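PDB 6AGQ: acetyl xylan esterase from Paenibacillus sp. R4, which probably removes acetyl groups from acetylated xylan, as a cold-active esterase of the alpha/beta-hydrolase clan. Local coordinates for residues Leu267-Gln273 against Val295-Tyr301; Ile220-Tyr226 against Ile275-Ser280. All blocks are in the same frame, centred on the assembly; numbering follows the deposited sequence.

Contact 1: Leu267-Gln273 against Val295-Tyr301; sequences LMAITLQ and VRLYHDY
M268 to T271 pair in parallel with V295 to Y298 at the edge of the central sheet, where strand 293-298 is outermost within the chain. Within these segments, M268 O accepts R296 N (2.8 Å), and the ladder continues as I270 N meets R296 O and I270 O takes Y298 N. L272 N bonds Y298 O past the end of the strand. On one face, I270 CD1 lies 3.7 Å from V295 CG2; these beta-branched residues suit an extended chain, and helix 279-286 packs on both. A269, R296, T271 and Y298 share the opposite face, where the CB of the small A269 packs against Y298 CE2 and T271 CG2 reaches the edge of that ring. L267 CD1 sits 3.6 Å from R296 NH1, over the centre of the guanidinium face, a position it gains with CG anti to the backbone N (chi1 174°). NH1 donates to V295 O from above that carbonyl's plane, while NH2 forms a salt bridge with E294.

Beyond the strands, a type I turn from Y298 to Y301 brings two carbonyls to Q273. A bend at chi2 (-44°) aims its NE2 at H299 O in a nearly straight bond (2.8 Å, 174°), with the acceptor in the amide plane; Q273 N bonds Y301 O. Were Q273 replaced by alanine, H299 O would probably lose this donor and the turn one of its ties to 267-273. Of the second subunit, H240 stacks on the H299 ring and R234 makes a cation-pi contact with Y301. With helix 279-286 connecting the strands, this is the beta-alpha-beta unit characteristic of the alpha/beta-hydrolase fold.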
loop_
_atom_site.group_PDB
_atom_site.type_symbol
_atom_site.label_atom_id
_atom_site.label_comp_id
_atom_site.label_asym_id
_atom_site.label_seq_id
_atom_site.Cartn_x
_atom_site.Cartn_y
_atom_site.Cartn_z
ATOM N N LEU A 267 0.777 -16.060 33.324
ATOM C CA LEU A 267 0.478 -16.685 32.025
ATOM C C LEU A 267 0.571 -15.581 31.021
ATOM O O LEU A 267 -0.342 -14.703 30.952
ATOM C CB LEU A 267 -0.941 -17.267 31.952
ATOM C CG LEU A 267 -1.394 -17.808 30.561
ATOM C CD1 LEU A 267 -0.608 -19.047 30.187
ATOM C CD2 LEU A 267 -2.853 -18.165 30.493
ATOM N N MET A 268 1.624 -15.628 30.223
ATOM C CA MET A 268 1.834 -14.721 29.137
ATOM C C MET A 268 1.565 -15.266 27.721
ATOM O O MET A 268 2.109 -16.278 27.358
ATOM C CB MET A 268 3.256 -14.168 29.215
ATOM C CG MET A 268 3.414 -12.988 28.262
ATOM S SD MET A 268 4.998 -12.188 28.204
ATOM C CE MET A 268 5.253 -11.641 29.908
ATOM N N ALA A 269 0.786 -14.540 26.922
ATOM C CA ALA A 269 0.692 -14.705 25.472
ATOM C C ALA A 269 1.711 -13.871 24.687
ATOM O O ALA A 269 1.862 -12.649 24.905
ATOM C CB ALA A 269 -0.704 -14.288 24.983
ATOM N N ILE A 270 2.383 -14.517 23.730
ATOM C CA ILE A 270 3.295 -13.800 22.827
ATOM C C ILE A 270 2.965 -14.222 21.411
ATOM O O ILE A 270 2.740 -15.409 21.136
ATOM C CB ILE A 270 4.740 -14.148 23.153
ATOM C CG1 ILE A 270 5.023 -13.824 24.621
ATOM C CG2 ILE A 270 5.714 -13.461 22.187
ATOM C CD1 ILE A 270 6.415 -14.210 25.119
ATOM N N THR A 271 2.933 -13.265 20.523
ATOM C CA THR A 271 2.568 -13.501 19.152
ATOM C C THR A 271 3.802 -13.212 18.328
ATOM O O THR A 271 4.364 -12.114 18.408
ATOM C CB THR A 271 1.374 -12.583 18.748
ATOM O OG1 THR A 271 1.579 -11.278 19.268
ATOM C CG2 THR A 271 0.043 -13.134 19.373
ATOM N N LEU A 272 4.250 -14.199 17.564
ATOM C CA LEU A 272 5.589 -14.135 16.965
ATOM C C LEU A 272 5.722 -13.231 15.761
ATOM O O LEU A 272 6.820 -12.903 15.401
ATOM C CB LEU A 272 6.094 -15.519 16.579
ATOM C CG LEU A 272 6.505 -16.464 17.716
ATOM C CD1 LEU A 272 7.199 -17.692 17.139
ATOM C CD2 LEU A 272 7.412 -15.801 18.749
ATOM N N GLN A 273 4.620 -12.878 15.116
ATOM C CA GLN A 273 4.630 -11.995 13.961
ATOM C C GLN A 273 4.307 -10.535 14.361
ATOM O O GLN A 273 4.137 -9.686 13.498
ATOM C CB GLN A 273 3.581 -12.453 12.905
ATOM C CG GLN A 273 3.763 -13.861 12.329
ATOM C CD GLN A 273 5.197 -14.195 11.958
ATOM O OE1 GLN A 273 5.871 -13.439 11.243
ATOM N NE2 GLN A 273 5.691 -15.297 12.494
ATOM N N VAL A 295 3.871 -19.684 29.213
ATOM C CA VAL A 295 3.798 -18.859 28.030
ATOM C C VAL A 295 2.916 -19.560 26.983
ATOM O O VAL A 295 2.897 -20.761 26.948
ATOM C CB VAL A 295 5.206 -18.506 27.524
ATOM C CG1 VAL A 295 5.976 -19.749 26.996
ATOM C CG2 VAL A 295 5.136 -17.394 26.488
ATOM N N ARG A 296 2.086 -18.821 26.230
ATOM C CA ARG A 296 1.472 -19.378 25.012
ATOM C C ARG A 296 2.090 -18.638 23.795
ATOM O O ARG A 296 1.992 -17.433 23.703
ATOM C CB ARG A 296 -0.034 -19.208 25.025
ATOM C CG ARG A 296 -0.790 -19.858 26.173
ATOM C CD ARG A 296 -0.742 -21.386 26.169
ATOM N NE ARG A 296 -1.353 -22.010 27.356
ATOM C CZ ARG A 296 -0.725 -22.326 28.498
ATOM N NH1 ARG A 296 0.588 -22.117 28.645
ATOM N NH2 ARG A 296 -1.411 -22.886 29.514
ATOM N N LEU A 297 2.715 -19.372 22.869
ATOM C CA LEU A 297 3.329 -18.826 21.624
ATOM C C LEU A 297 2.417 -19.088 20.457
ATOM O O LEU A 297 2.181 -20.234 20.087
ATOM C CB LEU A 297 4.665 -19.522 21.369
ATOM C CG LEU A 297 5.590 -19.647 22.587
ATOM C CD1 LEU A 297 6.734 -20.626 22.332
ATOM C CD2 LEU A 297 6.129 -18.272 22.900
ATOM N N TYR A 298 1.816 -18.038 19.931
ATOM C CA TYR A 298 1.001 -18.081 18.728
ATOM C C TYR A 298 1.913 -17.697 17.539
ATOM O O TYR A 298 2.168 -16.507 17.258
ATOM C CB TYR A 298 -0.234 -17.188 18.918
ATOM C CG TYR A 298 -1.031 -17.632 20.124
ATOM C CD1 TYR A 298 -1.481 -18.953 20.227
ATOM C CD2 TYR A 298 -1.348 -16.760 21.166
ATOM C CE1 TYR A 298 -2.211 -19.405 21.338
ATOM C CE2 TYR A 298 -2.093 -17.212 22.278
ATOM C CZ TYR A 298 -2.516 -18.537 22.360
ATOM O OH TYR A 298 -3.206 -19.020 23.451
ATOM N N HIS A 299 2.409 -18.722 16.844
ATOM C CA HIS A 299 3.441 -18.544 15.781
ATOM C C HIS A 299 3.079 -17.605 14.586
ATOM O O HIS A 299 3.933 -16.787 14.159
ATOM C CB HIS A 299 3.942 -19.914 15.258
ATOM C CG HIS A 299 4.636 -20.756 16.300
ATOM N ND1 HIS A 299 3.971 -21.330 17.376
ATOM C CD2 HIS A 299 5.930 -21.141 16.418
ATOM C CE1 HIS A 299 4.831 -22.014 18.119
ATOM N NE2 HIS A 299 6.028 -21.912 17.563
ATOM N N ASP A 300 1.842 -17.704 14.080
ATOM C CA ASP A 300 1.392 -16.985 12.855
ATOM C C ASP A 300 0.441 -15.790 13.074
ATOM O O ASP A 300 -0.303 -15.376 12.165
ATOM C CB ASP A 300 0.691 -18.007 11.935
ATOM C CG ASP A 300 1.479 -19.294 11.837
ATOM O OD1 ASP A 300 2.583 -19.199 11.265
ATOM O OD2 ASP A 300 1.040 -20.345 12.415
ATOM N N TYR A 301 0.460 -15.252 14.280
ATOM C CA TYR A 301 -0.400 -14.134 14.647
ATOM C C TYR A 301 0.472 -12.902 14.935
ATOM O O TYR A 301 1.590 -12.998 15.487
ATOM C CB TYR A 301 -1.268 -14.500 15.887
ATOM C CG TYR A 301 -2.477 -15.315 15.511
ATOM C CD1 TYR A 301 -2.392 -16.714 15.382
ATOM C CD2 TYR A 301 -3.717 -14.695 15.241
ATOM C CE1 TYR A 301 -3.504 -17.470 15.009
ATOM C CE2 TYR A 301 -4.813 -15.452 14.869
ATOM C CZ TYR A 301 -4.694 -16.816 14.734
ATOM O OH TYR A 301 -5.768 -17.564 14.384
#

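Contact 2: Ile220-Tyr226 against Ile275-Ser280; sequences IHASGPY and ITCPPS
S223 N donates to I275 O (2.9 Å, 149°), the hydrogen bond between two loop backbones that approach most closely at S223 and T276, whose CA atoms are 4.7 Å apart. The CA of A222 adds a bent CA-H...O contact with the same carbonyl. A222, whose small side chain is consistent with so close an approach, packs CB 3.7 Å from P278 CG. I220 CD1 reaches the same proline at CB (4.0 Å), the two side chains meeting obliquely; with CG1 between its backbone N and carbonyl carbon (chi1 73°), the isoleucine extends CD1 to the S280 hydroxyl, itself bonded to R216. I275 CD1 comes to 3.4 Å from S223 OG. The Y226 ring turns its edge to T276 O, which lies in the ring plane 3.3 Å from CD2, while the phenol OH bonds C212 N. G224 suits its place because its phi is positive (66°) and a CB would press on T276 CG2 and clash with P225.

The loop 275-280 lies close to the probable nucleophile elbow, C277 touching S185 and H303, and D274 OD1 accepts the backbone N-H of T276 and C277. I220 follows helix 214-219, which closes in a Schellman motif with H221 at positive phi. The contact thus sets the connection between helices 214-219 and 226-236 against the loop leading from strand 265-271 into helix 279-286, whose N-cap is P278.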
loop_
_atom_site.group_PDB
_atom_site.type_symbol
_atom_site.label_atom_id
_atom_site.label_comp_id
_atom_site.label_asym_id
_atom_site.label_seq_id
_atom_site.Cartn_x
_atom_site.Cartn_y
_atom_site.Cartn_z
ATOM N N ILE A 220 14.451 -1.079 17.116
ATOM C CA ILE A 220 14.042 -2.005 16.062
ATOM C C ILE A 220 12.809 -1.564 15.304
ATOM O O ILE A 220 12.270 -2.331 14.498
ATOM C CB ILE A 220 13.947 -3.472 16.542
ATOM C CG1 ILE A 220 12.725 -3.731 17.436
ATOM C CG2 ILE A 220 15.284 -3.873 17.167
ATOM C CD1 ILE A 220 12.666 -5.152 17.967
ATOM N N HIS A 221 12.358 -0.334 15.553
ATOM C CA HIS A 221 11.323 0.329 14.743
ATOM C C HIS A 221 9.983 -0.363 14.861
ATOM O O HIS A 221 9.245 -0.440 13.899
ATOM C CB HIS A 221 11.755 0.427 13.274
ATOM C CG HIS A 221 13.075 1.104 13.095
ATOM N ND1 HIS A 221 13.278 2.424 13.440
ATOM C CD2 HIS A 221 14.262 0.643 12.633
ATOM C CE1 HIS A 221 14.539 2.743 13.205
ATOM N NE2 HIS A 221 15.156 1.682 12.713
ATOM N N ALA A 222 9.651 -0.842 16.061
ATOM C CA ALA A 222 8.289 -1.278 16.328
ATOM C C ALA A 222 7.255 -0.233 15.865
ATOM O O ALA A 222 7.488 0.962 15.998
ATOM C CB ALA A 222 8.114 -1.590 17.792
ATOM N N SER A 223 6.165 -0.710 15.249
ATOM C CA SER A 223 5.001 0.119 14.838
ATOM C C SER A 223 4.091 0.446 16.049
ATOM O O SER A 223 4.414 0.100 17.203
ATOM C CB SER A 223 4.191 -0.619 13.779
ATOM O OG SER A 223 5.005 -0.972 12.692
ATOM N N GLY A 224 2.999 1.165 15.786
ATOM C CA GLY A 224 2.067 1.654 16.842
ATOM C C GLY A 224 2.697 2.678 17.779
ATOM O O GLY A 224 3.621 3.400 17.408
ATOM N N PRO A 225 2.237 2.731 19.012
ATOM C CA PRO A 225 2.631 3.830 19.926
ATOM C C PRO A 225 4.139 4.007 20.218
ATOM O O PRO A 225 4.571 5.125 20.531
ATOM C CB PRO A 225 1.872 3.495 21.244
ATOM C CG PRO A 225 1.273 2.114 21.064
ATOM C CD PRO A 225 1.274 1.778 19.605
ATOM N N TYR A 226 4.946 2.945 20.123
ATOM C CA TYR A 226 6.386 3.130 20.216
ATOM C C TYR A 226 6.950 4.183 19.208
ATOM O O TYR A 226 7.921 4.859 19.507
ATOM C CB TYR A 226 7.133 1.835 20.083
ATOM C CG TYR A 226 7.006 0.871 21.215
ATOM C CD1 TYR A 226 7.395 1.231 22.513
ATOM C CD2 TYR A 226 6.551 -0.424 20.997
ATOM C CE1 TYR A 226 7.301 0.346 23.562
ATOM C CE2 TYR A 226 6.476 -1.353 22.054
ATOM C CZ TYR A 226 6.826 -0.961 23.342
ATOM O OH TYR A 226 6.790 -1.859 24.391
ATOM N N ILE A 275 4.542 -6.915 15.107
ATOM C CA ILE A 275 5.406 -5.738 14.856
ATOM C C ILE A 275 5.141 -4.524 15.759
ATOM O O ILE A 275 5.922 -3.552 15.718
ATOM C CB ILE A 275 5.399 -5.301 13.361
ATOM C CG1 ILE A 275 4.011 -4.829 12.909
ATOM C CG2 ILE A 275 5.869 -6.453 12.490
ATOM C CD1 ILE A 275 4.047 -4.021 11.624
ATOM N N THR A 276 4.082 -4.595 16.578
ATOM C CA THR A 276 3.758 -3.548 17.541
ATOM C C THR A 276 4.358 -3.740 18.925
ATOM O O THR A 276 4.885 -2.804 19.485
ATOM C CB THR A 276 2.246 -3.373 17.594
ATOM O OG1 THR A 276 1.858 -2.854 16.321
ATOM C CG2 THR A 276 1.821 -2.397 18.685
ATOM N N CYS A 277 4.184 -4.928 19.506
ATOM C CA CYS A 277 4.941 -5.379 20.689
ATOM C C CYS A 277 5.808 -6.588 20.240
ATOM O O CYS A 277 5.401 -7.759 20.330
ATOM C CB CYS A 277 4.019 -5.726 21.860
ATOM S SG CYS A 277 2.767 -4.433 22.167
ATOM N N PRO A 278 6.988 -6.291 19.701
ATOM C CA PRO A 278 7.787 -7.344 19.077
ATOM C C PRO A 278 8.173 -8.369 20.109
ATOM O O PRO A 278 8.430 -7.975 21.247
ATOM C CB PRO A 278 9.026 -6.620 18.573
ATOM C CG PRO A 278 8.658 -5.173 18.592
ATOM C CD PRO A 278 7.736 -5.026 19.766
ATOM N N PRO A 279 8.184 -9.654 19.721
ATOM C CA PRO A 279 8.292 -10.740 20.665
ATOM C C PRO A 279 9.569 -10.734 21.512
ATOM O O PRO A 279 9.522 -11.185 22.650
ATOM C CB PRO A 279 8.179 -11.975 19.784
ATOM C CG PRO A 279 8.623 -11.513 18.446
ATOM C CD PRO A 279 8.214 -10.128 18.327
ATOM N N SER A 280 10.662 -10.170 21.035
ATOM C CA SER A 280 11.878 -10.053 21.875
ATOM C C SER A 280 11.684 -9.186 23.092
ATOM O O SER A 280 12.333 -9.385 24.136
ATOM C CB SER A 280 13.063 -9.519 21.098
ATOM O OG SER A 280 12.754 -8.283 20.451
#

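In the fold
From the N terminus, the chain first reaches 220-226, between helices 214-219 and 226-236, and then passes through further helices to strand 265-271. Residues 267-273 come next, followed almost at once by 275-280, which closes contact 2 across 48 intervening residues. Helix 279-286 carries the chain on to 295-301, closing contact 1 over a shorter span of 21 residues. The segments alternate, so the two loops cross rather than nest. The centres of contacts 1 and 2 lie about 14 Å apart, and the contacts touch where P279 packs on I270, its CB 3.7 Å from I270 CG2. Together they tie the sheet edge to the helical region that follows strand 203-207.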